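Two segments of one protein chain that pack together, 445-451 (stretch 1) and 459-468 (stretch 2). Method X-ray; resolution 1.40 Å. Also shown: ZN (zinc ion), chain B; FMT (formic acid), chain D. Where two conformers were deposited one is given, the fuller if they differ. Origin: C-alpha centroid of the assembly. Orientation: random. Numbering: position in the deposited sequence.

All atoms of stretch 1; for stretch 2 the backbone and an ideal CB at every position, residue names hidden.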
# COMPACT_ATOMS: atom_id res chain seq x y z
N TYR A 445 8.65 -5.19 5.74
CA TYR A 445 7.88 -6.34 5.26
C TYR A 445 8.68 -7.60 5.42
O TYR A 445 9.76 -7.73 4.87
CB TYR A 445 7.50 -6.13 3.80
CG TYR A 445 6.66 -7.26 3.27
CD1 TYR A 445 5.29 -7.33 3.55
CD2 TYR A 445 7.25 -8.28 2.54
CE1 TYR A 445 4.52 -8.43 3.08
CE2 TYR A 445 6.51 -9.34 2.05
CZ TYR A 445 5.15 -9.42 2.33
OH TYR A 445 4.41 -10.47 1.85
N ALA A 446 8.13 -8.54 6.19
CA ALA A 446 8.82 -9.81 6.45
C ALA A 446 7.84 -10.96 6.23
O ALA A 446 7.72 -11.87 7.06
CB ALA A 446 9.38 -9.80 7.88
N SER A 447 7.18 -10.93 5.07
CA SER A 447 6.33 -12.02 4.61
C SER A 447 5.16 -12.32 5.54
O SER A 447 4.52 -11.42 6.00
CB SER A 447 7.20 -13.25 4.26
OG SER A 447 8.06 -12.91 3.18
N TYR A 448 4.88 -13.59 5.85
CA TYR A 448 3.62 -13.97 6.50
C TYR A 448 3.77 -14.42 7.95
O TYR A 448 4.85 -14.87 8.36
CB TYR A 448 2.86 -15.04 5.67
CG TYR A 448 2.25 -14.48 4.39
CD1 TYR A 448 3.02 -14.26 3.25
CD2 TYR A 448 0.89 -14.20 4.32
CE1 TYR A 448 2.44 -13.70 2.07
CE2 TYR A 448 0.30 -13.70 3.17
CZ TYR A 448 1.07 -13.43 2.03
OH TYR A 448 0.44 -12.89 0.90
N VAL A 449 2.70 -14.27 8.73
CA VAL A 449 2.68 -14.80 10.09
C VAL A 449 1.39 -15.58 10.32
O VAL A 449 0.29 -15.07 10.25
CB VAL A 449 2.83 -13.71 11.15
CG1 VAL A 449 2.85 -14.32 12.54
CG2 VAL A 449 4.10 -12.86 10.90
N THR A 450 1.61 -16.83 10.67
CA THR A 450 0.59 -17.81 10.86
C THR A 450 0.70 -18.28 12.34
O THR A 450 1.76 -18.19 12.96
CB THR A 450 1.02 -18.84 9.81
OG1 THR A 450 0.10 -19.12 8.75
CG2 THR A 450 2.16 -19.64 10.12
N THR A 451 -0.40 -18.74 12.93
CA THR A 451 -0.32 -19.27 14.29
C THR A 451 0.47 -20.58 14.25
O THR A 451 0.65 -21.16 13.19
CB THR A 451 -1.70 -19.57 14.87
OG1 THR A 451 -2.33 -20.52 14.02
CG2 THR A 451 -2.57 -18.30 14.96
N UNK A 459 0.05 -24.51 4.41
CA UNK A 459 -0.54 -23.89 3.22
C UNK A 459 0.33 -22.66 2.92
O UNK A 459 1.34 -22.46 3.59
CB UNK A 459 -2.01 -23.52 3.43
N UNK A 460 -0.04 -21.85 1.93
CA UNK A 460 0.86 -20.82 1.40
C UNK A 460 1.43 -19.91 2.50
O UNK A 460 2.64 -19.68 2.56
CB UNK A 460 0.12 -19.97 0.37
N UNK A 461 0.57 -19.42 3.38
CA UNK A 461 0.98 -18.52 4.45
C UNK A 461 1.96 -19.16 5.43
O UNK A 461 2.89 -18.50 5.94
CB UNK A 461 -0.25 -18.03 5.21
N UNK A 462 1.71 -20.43 5.75
CA UNK A 462 2.73 -21.25 6.39
C UNK A 462 3.71 -21.49 5.27
O UNK A 462 3.35 -21.54 4.11
CB UNK A 462 2.19 -22.54 7.00
N UNK A 463 4.99 -21.59 5.56
CA UNK A 463 5.87 -21.78 4.42
C UNK A 463 6.31 -20.43 3.86
O UNK A 463 7.40 -20.35 3.29
CB UNK A 463 5.18 -22.61 3.34
N UNK A 464 5.49 -19.38 4.00
CA UNK A 464 6.10 -18.04 3.99
C UNK A 464 6.18 -17.40 5.38
O UNK A 464 6.41 -16.19 5.50
CB UNK A 464 5.31 -17.12 3.06
N UNK A 465 6.00 -18.22 6.42
CA UNK A 465 6.24 -17.78 7.79
C UNK A 465 7.73 -17.99 8.07
O UNK A 465 8.18 -19.11 8.39
CB UNK A 465 5.36 -18.54 8.79
N UNK A 466 8.52 -16.94 7.87
CA UNK A 466 9.96 -17.10 7.68
C UNK A 466 10.70 -17.73 8.84
O UNK A 466 11.61 -18.55 8.63
CB UNK A 466 10.58 -15.73 7.39
N UNK A 467 10.36 -17.32 10.05
CA UNK A 467 11.23 -17.59 11.22
C UNK A 467 10.83 -18.84 12.01
O UNK A 467 11.22 -19.00 13.16
CB UNK A 467 11.21 -16.38 12.16
N UNK A 468 10.00 -19.67 11.39
CA UNK A 468 9.63 -20.96 11.98
C UNK A 468 8.30 -20.97 12.70
O UNK A 468 7.54 -19.98 12.70
CB UNK A 468 10.72 -21.40 12.96
ZN ZN B . -0.27 -10.84 0.75
C FMT D . 11.79 -5.36 3.76
O1 FMT D . 11.23 -4.66 4.65
O2 FMT D . 12.58 -4.90 2.91

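Position 459 has no atom of stretch 1 within 5.5 Å of its ideal CB, so many side chains would suit. It is Glu 459, which makes no contact with stretch 1.

At 460 the CA-to-CB bond points sideways and the ideal CB again has nothing within 5.5 Å. A short side chain would fall short; a long or aromatic one could reach the ring of Tyr 448. The residue is Tyr 460. With chi1 at 174° (t), its ring presents an edge to the face of Tyr 448, centroids 5.4 Å apart and planes at 73°, with Tyr 460 CE2 3.8 Å from Tyr 448 CE1.

Position 461 places its ideal CB 3.7 Å from Thr 450 OG1 and 4.1 Å from Tyr 448 CD2. A side chain with an aliphatic stem would suit, whether apolar or polar at its tip. It is Glu 461, whose CG packs 3.6 Å from Tyr 448 CD2, while its carboxylate is hydrogen-bonded elsewhere in the structure.

At 462, phi/psi of -72/147 is open to most residues, and the ideal CB would lie 4.3 Å from Thr 450 CG2, so a small side chain is conceivable. It is Gly 462.

At 463, phi/psi of 89/-29 would jam a CB against the preceding carbonyl O, which calls for glycine: Gly 463.

Position 464 points its CA-to-CB bond toward stretch 1, its ideal CB 3.7 Å from Tyr 448 CD1 and 4.5 Å from Ser 447 CB. Small residues such as Ala, Ser or Thr are reasonable. In Ser 464, CB lies against the tyrosine ring, and the backbone O accepts a hydrogen bond from Tyr 448 N (3.0 Å, 159°), a link independent of side-chain identity.

At 465 the ideal CB is 3.6 Å from Thr 450 CG2 and 3.7 Å from Tyr 448 O, favouring a compact side chain, Ser, Thr or Val. It is Thr 465, in rotamer m; its CA makes a CA-H...O contact with Tyr 448 O at 3.3 Å, and it opens a type I turn.

The CA-to-CB bond at 466 points sideways, and its ideal CB is 4.8 Å from Ala 446 O, leaving room for a medium apolar chain. Leu 466 brings CG to 3.9 Å from Ser 447 CB. Its N donates to water 1, which in turn donates to Ala 446 O and Tyr 448 O.

Position 467 has no near neighbour at its ideal CB, so only a long side chain could reach stretch 1. Tyr 467 does, setting its ring edge against Ala 446 CB, 3.8 Å from Tyr 467 OH.

Position 468, at 98/-172, would jam a CB against the preceding carbonyl O; Gly 468 closes the turn.

Stretch 2 (459-468) EYEGGSTLYG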
# COMPACT_ATOMS: atom_id res chain seq x y z
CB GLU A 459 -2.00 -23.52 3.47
CG GLU A 459 -2.91 -24.76 3.60
CD GLU A 459 -4.37 -24.39 3.55
OE1 GLU A 459 -4.88 -23.80 4.54
OE2 GLU A 459 -5.02 -24.67 2.51
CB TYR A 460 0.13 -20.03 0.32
CG TYR A 460 0.94 -18.86 -0.19
CD1 TYR A 460 2.03 -19.05 -1.04
CD2 TYR A 460 0.61 -17.56 0.20
CE1 TYR A 460 2.79 -17.96 -1.50
CE2 TYR A 460 1.34 -16.46 -0.26
CZ TYR A 460 2.43 -16.67 -1.09
OH TYR A 460 3.16 -15.58 -1.54
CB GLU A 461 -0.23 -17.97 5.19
CG GLU A 461 -1.20 -17.18 4.29
CD GLU A 461 -2.13 -18.05 3.46
OE1 GLU A 461 -2.26 -19.28 3.73
OE2 GLU A 461 -2.73 -17.53 2.51
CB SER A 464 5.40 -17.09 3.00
OG SER A 464 5.77 -17.42 1.67
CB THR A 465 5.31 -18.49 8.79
OG1 THR A 465 3.95 -18.14 8.51
CG2 THR A 465 5.65 -18.14 10.23
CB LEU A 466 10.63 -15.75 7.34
CG LEU A 466 10.13 -15.09 6.05
CD1 LEU A 466 10.75 -13.69 5.94
CD2 LEU A 466 10.45 -15.92 4.81
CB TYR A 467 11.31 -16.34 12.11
CG TYR A 467 11.63 -15.11 11.27
CD1 TYR A 467 12.93 -14.88 10.78
CD2 TYR A 467 10.62 -14.19 10.92
CE1 TYR A 467 13.21 -13.75 9.97
CE2 TYR A 467 10.90 -13.06 10.10
CZ TYR A 467 12.19 -12.85 9.66
OH TYR A 467 12.44 -11.75 8.85
O HOH W 1 7.41 -14.25 8.40
O HOH W 2 0.35 -11.04 -1.27
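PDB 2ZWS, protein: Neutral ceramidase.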